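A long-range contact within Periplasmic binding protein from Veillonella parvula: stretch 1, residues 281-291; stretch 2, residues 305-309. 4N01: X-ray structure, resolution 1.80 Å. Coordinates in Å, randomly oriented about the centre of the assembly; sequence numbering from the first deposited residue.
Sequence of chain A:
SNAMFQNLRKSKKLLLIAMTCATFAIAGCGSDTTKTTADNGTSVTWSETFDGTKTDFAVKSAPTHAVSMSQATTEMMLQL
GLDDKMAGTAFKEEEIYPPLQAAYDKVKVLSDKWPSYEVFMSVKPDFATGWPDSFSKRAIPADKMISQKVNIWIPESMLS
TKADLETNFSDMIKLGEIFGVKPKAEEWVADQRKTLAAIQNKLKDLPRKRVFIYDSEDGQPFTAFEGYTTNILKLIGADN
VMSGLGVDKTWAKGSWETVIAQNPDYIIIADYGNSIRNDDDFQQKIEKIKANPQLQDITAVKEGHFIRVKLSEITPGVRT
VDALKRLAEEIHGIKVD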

# COMPACT_ATOMS: atom_id res chain seq x y z
N ASP A 281 -19.14 5.47 -3.06
CA ASP A 281 -18.40 4.81 -4.14
C ASP A 281 -18.53 3.29 -4.05
O ASP A 281 -18.68 2.59 -5.05
N PHE A 282 -18.46 2.78 -2.82
CA PHE A 282 -18.57 1.35 -2.56
C PHE A 282 -19.95 0.88 -3.02
O PHE A 282 -20.08 -0.10 -3.76
N GLN A 283 -20.98 1.61 -2.61
CA GLN A 283 -22.35 1.22 -2.93
C GLN A 283 -22.65 1.30 -4.42
O GLN A 283 -23.36 0.45 -4.95
N GLN A 284 -22.14 2.33 -5.08
CA GLN A 284 -22.33 2.45 -6.53
C GLN A 284 -21.67 1.28 -7.26
O GLN A 284 -22.21 0.78 -8.25
N LYS A 285 -20.50 0.85 -6.78
CA LYS A 285 -19.82 -0.27 -7.43
C LYS A 285 -20.56 -1.57 -7.17
O LYS A 285 -20.63 -2.43 -8.05
N ILE A 286 -21.13 -1.72 -5.98
CA ILE A 286 -21.99 -2.88 -5.71
C ILE A 286 -23.17 -2.90 -6.69
O ILE A 286 -23.51 -3.96 -7.25
N GLU A 287 -23.80 -1.75 -6.88
CA GLU A 287 -24.96 -1.68 -7.75
C GLU A 287 -24.58 -1.94 -9.21
O GLU A 287 -25.38 -2.49 -9.98
N LYS A 288 -23.36 -1.56 -9.59
CA LYS A 288 -22.85 -1.77 -10.94
C LYS A 288 -22.66 -3.26 -11.19
O LYS A 288 -22.94 -3.77 -12.28
N ILE A 289 -22.20 -3.97 -10.15
CA ILE A 289 -21.97 -5.41 -10.25
C ILE A 289 -23.31 -6.15 -10.29
O ILE A 289 -23.53 -7.03 -11.14
N LYS A 290 -24.22 -5.77 -9.40
CA LYS A 290 -25.54 -6.39 -9.34
C LYS A 290 -26.32 -6.22 -10.63
O LYS A 290 -27.14 -7.07 -10.97
N ALA A 291 -26.07 -5.13 -11.34
CA ALA A 291 -26.86 -4.80 -12.53
C ALA A 291 -26.33 -5.49 -13.79
O ALA A 291 -26.93 -5.39 -14.86
N HIS A 305 -21.85 -11.05 -0.88
CA HIS A 305 -20.57 -10.99 -0.18
C HIS A 305 -19.67 -9.89 -0.75
O HIS A 305 -18.68 -10.17 -1.44
N PHE A 306 -20.02 -8.64 -0.47
CA PHE A 306 -19.24 -7.48 -0.90
C PHE A 306 -18.51 -6.88 0.29
O PHE A 306 -19.14 -6.56 1.31
N ILE A 307 -17.21 -6.68 0.15
CA ILE A 307 -16.37 -6.21 1.25
C ILE A 307 -15.62 -4.94 0.86
O ILE A 307 -14.99 -4.87 -0.19
N ARG A 308 -15.72 -3.92 1.70
CA ARG A 308 -15.17 -2.60 1.40
C ARG A 308 -13.75 -2.47 1.91
O ARG A 308 -13.47 -2.81 3.06
N VAL A 309 -12.84 -1.97 1.08
CA VAL A 309 -11.51 -1.60 1.56
C VAL A 309 -11.08 -0.28 0.98
O VAL A 309 -11.64 0.17 -0.03

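The contact between helix 281-290 and strand 306-309 is built around two phenylalanines, one from each stretch. The two axes approach to 9.6 Å with 148° between their N-to-C directions, so the strand runs roughly antiparallel to the helix. The register follows from this: the CA atoms of F282 and R308 lie 6.5 Å apart, and those of I286 and F306 7.2 Å apart, so a step of four along the helix is matched by a step of two back along the strand. Alternation in the strand turns the CA-to-CB bonds of F306 and R308 toward the helix and those of I307 and V309 away from it.

F306 has the most area covered by the opposite stretch, 122 Å². With chi1 at -60° (m) and chi2 at -71°, its ring lies against I286, whose CA-to-CB bond points sideways and whose rotamer is m, t. The branched side chain of I286 covers one ring face: its CG2 stands 4.1 Å from the centroid of the F306 ring, 23° off the ring normal, which meets the geometry of a CH-pi contact. Both branches lie on that side of the ring, and I286 CD1 also comes within 3.8 Å of F306 CB. Three residues further on, I289, also m, t but with CA-to-CB pointing toward the strand, meets the same ring at its edge, with I289 CG2 4.0 Å from F306 CE1. The two isoleucines thus contact the aromatic group in different ways, one over a face and one near the ring plane.

F282 forms the second half of the apolar centre. Its t rotamer (chi1 174°, chi2 56°) carries the ring from a CA-to-CB bond already directed toward the strand, and the ring reaches the strand backbone itself. F282 CZ is 3.8 Å from F306 O, which lies near the ring plane, while F282 CE1 is 3.7 Å from I307 C and 3.6 Å from R308 N. Between side chains, F282 CZ comes to 4.1 Å from F306 CB, linking the two aromatic residues without a ring-on-ring stack. I307 therefore takes part chiefly through its main chain; its side chain stays off the helix, with I307 CB no closer than 5.9 Å to F282 CE1.

R308 covers a face of F282 with the start of its aliphatic chain. R308 CB sits 3.6 Å from the centroid of the F282 ring and only 7° off the normal, a nearly axial CH-pi contact. The arginine is then extended, with chi1 to chi3 all t, and its NE and NH2 are hydrogen-bonded elsewhere in the structure.

At the other end, K290 supplies a thin margin: its extended chain (m, t, t, t) brings K290 CE to 4.2 Å from F306 CE2. Its charge faces a partner within the helix, in a long salt bridge between K290 NZ and E287 OE2 at 3.8 Å. No hydrogen bond crosses between the stretches; the 344 Å² buried between them, both sides summed, comes with apolar packing, CH-pi contacts and the F282 ring against the strand backbone.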

# COMPACT_ATOMS: atom_id res chain seq x y z
CB ASP A 281 -16.92 5.22 -4.13
CG ASP A 281 -16.17 4.76 -5.38
OD1 ASP A 281 -16.65 5.03 -6.51
OD2 ASP A 281 -15.10 4.11 -5.24
CB PHE A 282 -18.39 1.12 -1.05
CG PHE A 282 -18.63 -0.30 -0.59
CD1 PHE A 282 -17.94 -1.36 -1.14
CD2 PHE A 282 -19.52 -0.56 0.45
CE1 PHE A 282 -18.14 -2.67 -0.69
CE2 PHE A 282 -19.75 -1.87 0.90
CZ PHE A 282 -19.05 -2.92 0.33
CB GLN A 283 -23.37 2.05 -2.15
CG GLN A 283 -23.30 1.83 -0.64
CD GLN A 283 -23.60 0.40 -0.24
OE1 GLN A 283 -24.31 -0.32 -0.93
NE2 GLN A 283 -23.06 -0.02 0.90
CB GLN A 284 -21.73 3.76 -7.05
CG GLN A 284 -22.42 5.01 -6.55
CD GLN A 284 -21.68 6.27 -6.97
OE1 GLN A 284 -20.71 6.21 -7.73
NE2 GLN A 284 -22.14 7.42 -6.49
CB LYS A 285 -18.35 -0.36 -6.99
CG LYS A 285 -17.54 0.83 -7.49
CD LYS A 285 -16.08 0.77 -7.07
CE LYS A 285 -15.35 1.95 -7.69
NZ LYS A 285 -13.98 2.11 -7.13
CB ILE A 286 -22.55 -2.85 -4.27
CG1 ILE A 286 -21.44 -3.16 -3.26
CG2 ILE A 286 -23.69 -3.86 -4.12
CD1 ILE A 286 -21.92 -3.06 -1.82
CB GLU A 287 -25.70 -0.35 -7.59
CG GLU A 287 -26.39 -0.20 -6.23
CD GLU A 287 -27.30 -1.38 -5.89
OE1 GLU A 287 -28.24 -1.67 -6.68
OE2 GLU A 287 -27.09 -2.02 -4.83
CB LYS A 288 -21.52 -1.03 -11.13
CG LYS A 288 -20.98 -1.00 -12.56
CD LYS A 288 -21.81 -0.07 -13.45
CE LYS A 288 -21.36 -0.11 -14.90
NZ LYS A 288 -19.90 0.15 -15.03
CB ILE A 289 -21.07 -5.90 -9.10
CG1 ILE A 289 -19.63 -5.39 -9.30
CG2 ILE A 289 -21.07 -7.43 -9.01
CD1 ILE A 289 -18.73 -5.63 -8.08
CB LYS A 290 -26.37 -5.79 -8.21
CG LYS A 290 -25.93 -6.16 -6.80
CD LYS A 290 -26.86 -5.45 -5.82
CE LYS A 290 -26.78 -6.01 -4.42
NZ LYS A 290 -27.93 -5.49 -3.61
CB ALA A 291 -26.90 -3.30 -12.74
CB HIS A 305 -19.86 -12.34 -0.30
CG HIS A 305 -20.45 -13.42 0.54
ND1 HIS A 305 -21.23 -13.17 1.66
CD2 HIS A 305 -20.38 -14.77 0.44
CE1 HIS A 305 -21.62 -14.30 2.19
NE2 HIS A 305 -21.11 -15.30 1.47
CB PHE A 306 -20.16 -6.43 -1.52
CG PHE A 306 -20.92 -6.92 -2.73
CD1 PHE A 306 -20.26 -7.16 -3.93
CD2 PHE A 306 -22.29 -7.16 -2.66
CE1 PHE A 306 -20.96 -7.62 -5.05
CE2 PHE A 306 -22.99 -7.62 -3.77
CZ PHE A 306 -22.33 -7.86 -4.97
CB ILE A 307 -15.36 -7.29 1.63
CG1 ILE A 307 -16.10 -8.49 2.20
CG2 ILE A 307 -14.37 -6.77 2.67
CD1 ILE A 307 -15.21 -9.60 2.56
CB ARG A 308 -16.04 -1.55 2.08
CG ARG A 308 -15.63 -0.10 1.82
CD ARG A 308 -16.52 0.82 2.63
NE ARG A 308 -16.27 2.23 2.34
CZ ARG A 308 -15.30 2.93 2.90
NH1 ARG A 308 -14.48 2.34 3.76
NH2 ARG A 308 -15.14 4.22 2.60
CB VAL A 309 -10.42 -2.64 1.17
CG1 VAL A 309 -10.70 -4.00 1.78
CG2 VAL A 309 -10.28 -2.73 -0.37